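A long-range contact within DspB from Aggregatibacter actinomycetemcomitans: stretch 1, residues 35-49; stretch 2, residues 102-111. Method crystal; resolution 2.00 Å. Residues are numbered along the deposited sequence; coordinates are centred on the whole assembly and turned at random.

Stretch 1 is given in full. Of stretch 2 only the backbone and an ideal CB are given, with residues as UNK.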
# COMPACT_ATOMS: atom_id res chain seq x y z
N ILE A 35 9.25 3.40 -13.23
CA ILE A 35 8.34 2.35 -12.81
C ILE A 35 8.61 1.05 -13.59
O ILE A 35 8.63 -0.04 -13.01
CB ILE A 35 6.88 2.79 -12.95
CG1 ILE A 35 6.57 3.87 -11.86
CG2 ILE A 35 5.96 1.59 -12.74
CD1 ILE A 35 5.23 4.53 -11.95
N LYS A 36 8.83 1.17 -14.88
CA LYS A 36 9.24 0.03 -15.70
C LYS A 36 10.58 -0.60 -15.26
O LYS A 36 10.73 -1.81 -15.34
CB LYS A 36 9.31 0.40 -17.17
CG LYS A 36 7.97 0.56 -17.85
CD LYS A 36 8.14 1.23 -19.20
CE LYS A 36 6.82 1.36 -19.96
NZ LYS A 36 7.10 1.61 -21.38
N SER A 37 11.53 0.22 -14.81
CA SER A 37 12.77 -0.32 -14.25
C SER A 37 12.56 -1.13 -12.97
O SER A 37 13.16 -2.16 -12.78
CB SER A 37 13.80 0.82 -14.03
OG SER A 37 14.27 1.35 -15.28
N PHE A 38 11.68 -0.65 -12.08
CA PHE A 38 11.30 -1.41 -10.89
C PHE A 38 10.69 -2.75 -11.31
O PHE A 38 10.99 -3.80 -10.72
CB PHE A 38 10.25 -0.64 -10.04
CG PHE A 38 10.80 0.37 -9.15
CD1 PHE A 38 11.71 0.04 -8.16
CD2 PHE A 38 10.41 1.70 -9.27
CE1 PHE A 38 12.18 1.00 -7.29
CE2 PHE A 38 10.87 2.64 -8.40
CZ PHE A 38 11.79 2.29 -7.40
N ILE A 39 9.81 -2.71 -12.33
CA ILE A 39 9.22 -3.93 -12.87
C ILE A 39 10.32 -4.92 -13.39
O ILE A 39 10.23 -6.13 -13.19
CB ILE A 39 8.19 -3.63 -13.95
CG1 ILE A 39 6.89 -3.13 -13.29
CG2 ILE A 39 7.89 -4.91 -14.79
CD1 ILE A 39 6.06 -2.32 -14.16
N ASP A 40 11.35 -4.39 -14.03
CA ASP A 40 12.46 -5.22 -14.54
C ASP A 40 13.14 -5.92 -13.39
O ASP A 40 13.33 -7.14 -13.43
CB ASP A 40 13.46 -4.37 -15.28
CG ASP A 40 12.89 -3.79 -16.57
OD1 ASP A 40 12.01 -4.40 -17.22
OD2 ASP A 40 13.35 -2.70 -16.96
N THR A 41 13.43 -5.19 -12.33
CA THR A 41 14.06 -5.79 -11.14
C THR A 41 13.18 -6.88 -10.53
O THR A 41 13.67 -7.97 -10.23
CB THR A 41 14.38 -4.72 -10.09
OG1 THR A 41 15.23 -3.77 -10.68
CG2 THR A 41 15.10 -5.29 -8.87
N ILE A 42 11.87 -6.60 -10.38
CA ILE A 42 10.96 -7.56 -9.78
C ILE A 42 11.01 -8.85 -10.63
O ILE A 42 11.15 -9.97 -10.10
CB ILE A 42 9.51 -7.00 -9.66
CG1 ILE A 42 9.46 -5.79 -8.70
CG2 ILE A 42 8.55 -8.07 -9.11
CD1 ILE A 42 8.25 -4.91 -8.88
N SER A 43 10.88 -8.67 -11.94
CA SER A 43 10.77 -9.76 -12.89
C SER A 43 12.03 -10.60 -12.95
O SER A 43 11.96 -11.83 -12.85
CB SER A 43 10.50 -9.20 -14.28
OG SER A 43 10.46 -10.25 -15.23
N LEU A 44 13.17 -9.92 -13.15
CA LEU A 44 14.46 -10.59 -13.22
C LEU A 44 14.87 -11.26 -11.92
O LEU A 44 15.67 -12.21 -11.94
CB LEU A 44 15.55 -9.58 -13.59
CG LEU A 44 15.40 -9.01 -15.02
CD1 LEU A 44 16.26 -7.77 -15.19
CD2 LEU A 44 15.72 -10.07 -16.09
N SER A 45 14.37 -10.77 -10.78
CA SER A 45 14.71 -11.41 -9.50
C SER A 45 13.80 -12.60 -9.19
O SER A 45 14.02 -13.30 -8.19
CB SER A 45 14.58 -10.39 -8.36
OG SER A 45 15.40 -9.26 -8.62
N GLY A 46 12.75 -12.80 -10.01
CA GLY A 46 11.79 -13.90 -9.82
C GLY A 46 10.59 -13.52 -8.97
O GLY A 46 9.87 -14.39 -8.45
N GLY A 47 10.34 -12.22 -8.83
CA GLY A 47 9.14 -11.74 -8.12
C GLY A 47 7.93 -11.72 -9.03
O GLY A 47 8.04 -12.01 -10.26
N ASN A 48 6.78 -11.34 -8.47
CA ASN A 48 5.57 -11.36 -9.26
C ASN A 48 4.51 -10.27 -9.03
O ASN A 48 3.48 -10.32 -9.68
CB ASN A 48 4.93 -12.73 -9.21
CG ASN A 48 4.79 -13.18 -7.85
OD1 ASN A 48 4.55 -12.37 -6.96
ND2 ASN A 48 5.00 -14.46 -7.63
N PHE A 49 4.79 -9.27 -8.18
CA PHE A 49 3.86 -8.17 -8.03
C PHE A 49 4.48 -6.82 -7.75
O PHE A 49 5.59 -6.71 -7.18
CB PHE A 49 2.72 -8.50 -7.03
CG PHE A 49 3.10 -8.45 -5.58
CD1 PHE A 49 3.12 -7.24 -4.91
CD2 PHE A 49 3.35 -9.62 -4.87
CE1 PHE A 49 3.38 -7.17 -3.54
CE2 PHE A 49 3.61 -9.59 -3.48
CZ PHE A 49 3.68 -8.38 -2.82
N UNK A 102 0.67 -2.83 -19.87
CA UNK A 102 1.20 -3.69 -20.94
C UNK A 102 2.61 -4.23 -20.60
O UNK A 102 2.91 -5.42 -20.75
CB UNK A 102 1.25 -2.91 -22.26
N UNK A 103 3.45 -3.37 -20.05
CA UNK A 103 4.82 -3.73 -19.78
C UNK A 103 4.83 -4.76 -18.64
O UNK A 103 5.48 -5.82 -18.77
CB UNK A 103 5.65 -2.49 -19.43
N UNK A 104 4.07 -4.48 -17.57
CA UNK A 104 3.94 -5.40 -16.41
C UNK A 104 3.47 -6.77 -16.80
O UNK A 104 4.04 -7.80 -16.41
CB UNK A 104 2.97 -4.83 -15.38
N UNK A 105 2.37 -6.76 -17.55
CA UNK A 105 1.74 -7.96 -18.03
C UNK A 105 2.71 -8.83 -18.85
O UNK A 105 2.82 -10.02 -18.61
CB UNK A 105 0.51 -7.59 -18.87
N UNK A 106 3.44 -8.25 -19.78
CA UNK A 106 4.44 -9.01 -20.51
C UNK A 106 5.55 -9.53 -19.60
O UNK A 106 6.20 -10.55 -19.91
CB UNK A 106 5.04 -8.15 -21.62
N UNK A 107 5.80 -8.86 -18.48
CA UNK A 107 6.85 -9.36 -17.59
C UNK A 107 6.31 -10.28 -16.50
O UNK A 107 7.05 -10.69 -15.61
CB UNK A 107 7.59 -8.18 -16.95
N UNK A 108 5.01 -10.56 -16.53
CA UNK A 108 4.41 -11.45 -15.57
C UNK A 108 4.28 -10.82 -14.19
O UNK A 108 4.22 -11.54 -13.20
CB UNK A 108 5.23 -12.74 -15.48
N UNK A 109 4.28 -9.49 -14.14
CA UNK A 109 4.14 -8.75 -12.88
C UNK A 109 2.71 -8.22 -12.72
O UNK A 109 2.25 -7.36 -13.48
CB UNK A 109 5.14 -7.59 -12.82
N UNK A 110 2.03 -8.77 -11.74
CA UNK A 110 0.75 -8.30 -11.27
C UNK A 110 0.83 -6.90 -10.67
O UNK A 110 1.75 -6.58 -9.93
CB UNK A 110 0.19 -9.28 -10.24
N UNK A 111 -0.12 -6.05 -11.04
CA UNK A 111 -0.27 -4.71 -10.45
C UNK A 111 -1.37 -4.78 -9.39
O UNK A 111 -2.48 -5.20 -9.68
CB UNK A 111 -0.60 -3.66 -11.52

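Residues 102–106 belong to a helix that begins earlier in the chain and runs almost parallel to helix 35–44, the axes 7° apart and 10.1 Å distant at closest approach; a short loop then leads into a strand beside Phe49. Position 102 has nothing of stretch 1 within 5.5 Å of its ideal CB, so this contact sets no preference there; the residue is Ala102.

Position 103 points its CA-to-CB bond toward stretch 1, and its ideal CB lies 4.1 Å from Lys36 CE and 5.3 Å from Ile39 CD1. Beyond lie the aliphatic part of Lys36, the CG2 and CD1 methyls of Ile39 and, farther out, the carboxylate of Asp40. A long side chain would suit, apolar along its length and preferably ending in a donor; Lys, Arg, Gln or Tyr are all plausible. The residue is Tyr103, with chi1 in t. Lys36 CG sits over one ring face, 3.9 Å from the ring centroid, in a CH-pi contact, and Ile39 CG2 approaches Tyr103 CD2 at 3.9 Å. At the ring edge, Tyr103 OH donates a very short hydrogen bond of 2.4 Å to Asp40 OD1.

Position 104 points sideways, with its ideal CB already 4.2 Å from Ile39 CD1. A small apolar residue is enough to make contact, although a larger one cannot be excluded from these atoms alone. The residue is Ala104, whose CB packs against Ile39 CD1 at 4.2 Å. Positions 105 and 106 lie out of reach and are left open by this contact; they are Lys105 and Ala106.

At 107 the bond again points toward stretch 1, the ideal CB being 3.9 Å from both Ser43 OG and Ile39 CG2. With the Asp40 carboxylate farther along the helix surface, a long basic chain is favoured, Lys or Arg. The residue is Lys107: its NZ forms a salt bridge with Asp40 OD1 at 2.9 Å, so that one carboxylate oxygen serves both this amine and the Tyr103 hydroxyl. Water 1 links Lys107 NZ (2.7 Å) to Ser43 OG (3.1 Å).

Position 108 has a phi of 74°, which favours glycine, with Asn a possible alternative. Gly108 is the first residue after the helix to leave helical phi/psi, with the positive phi and two bonds back into the last turn that make a Schellman motif; water 2 lies 2.9 Å from both Gly108 O and Asn48 O, within reach as a donor to each.

At 109 the CA-to-CB bond points sideways, so a side chain must extend to reach far into stretch 1. The ideal CB is 4.3 Å from Ile39 CG2, beside an apolar hollow lined by Ile39 and Ile42, with Gly47 O at its border. Ile, Leu, Val or Met would suit. Ile109 places CG1 3.9 Å from Ile39 CG2 and CD1 3.7 Å from Ile42 CG2, while CD1 also reaches Gly47 O at 3.5 Å.

Position 110 pairs with Phe49 in a parallel bridge, its backbone N donating to Asn48 O at 3.0 Å. Its CB lies on the same sheet face as that of Phe49, and many side chains could fit. Glu110 brings its CB to 4.1 Å from Phe49 CB; OE2 is bound elsewhere in the structure. Position 111 points away, leaving its identity open; it is Leu111.

Stretch 2, residues 102-111: AYAKAKGIEL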
# COMPACT_ATOMS: atom_id res chain seq x y z
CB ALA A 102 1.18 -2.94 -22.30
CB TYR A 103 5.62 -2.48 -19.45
CG TYR A 103 7.08 -2.73 -19.40
CD1 TYR A 103 7.82 -2.76 -20.58
CD2 TYR A 103 7.75 -2.97 -18.18
CE1 TYR A 103 9.21 -3.05 -20.55
CE2 TYR A 103 9.10 -3.24 -18.15
CZ TYR A 103 9.83 -3.30 -19.35
OH TYR A 103 11.20 -3.57 -19.33
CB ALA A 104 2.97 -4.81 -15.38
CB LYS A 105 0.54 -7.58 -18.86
CG LYS A 105 -0.62 -8.49 -18.70
CD LYS A 105 -1.79 -7.90 -19.50
CE LYS A 105 -2.90 -8.89 -19.55
NZ LYS A 105 -3.89 -8.46 -20.57
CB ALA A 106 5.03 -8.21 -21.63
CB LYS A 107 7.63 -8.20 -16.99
CG LYS A 107 8.57 -7.52 -18.05
CD LYS A 107 10.02 -7.35 -17.58
CE LYS A 107 11.01 -7.17 -18.77
NZ LYS A 107 12.44 -7.03 -18.31
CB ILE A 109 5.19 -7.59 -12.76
CG1 ILE A 109 6.62 -8.14 -13.01
CG2 ILE A 109 5.09 -6.92 -11.40
CD1 ILE A 109 6.97 -9.33 -12.19
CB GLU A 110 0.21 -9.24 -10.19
CG GLU A 110 -1.23 -8.92 -9.80
CD GLU A 110 -1.74 -9.62 -8.57
OE1 GLU A 110 -1.00 -10.35 -7.89
OE2 GLU A 110 -2.93 -9.43 -8.30
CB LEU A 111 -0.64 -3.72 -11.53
CG LEU A 111 0.39 -3.61 -12.69
CD1 LEU A 111 0.00 -2.51 -13.73
CD2 LEU A 111 1.76 -3.29 -12.13
O HOH W 1 12.56 -9.52 -17.38
O HOH W 2 2.11 -12.22 -11.33
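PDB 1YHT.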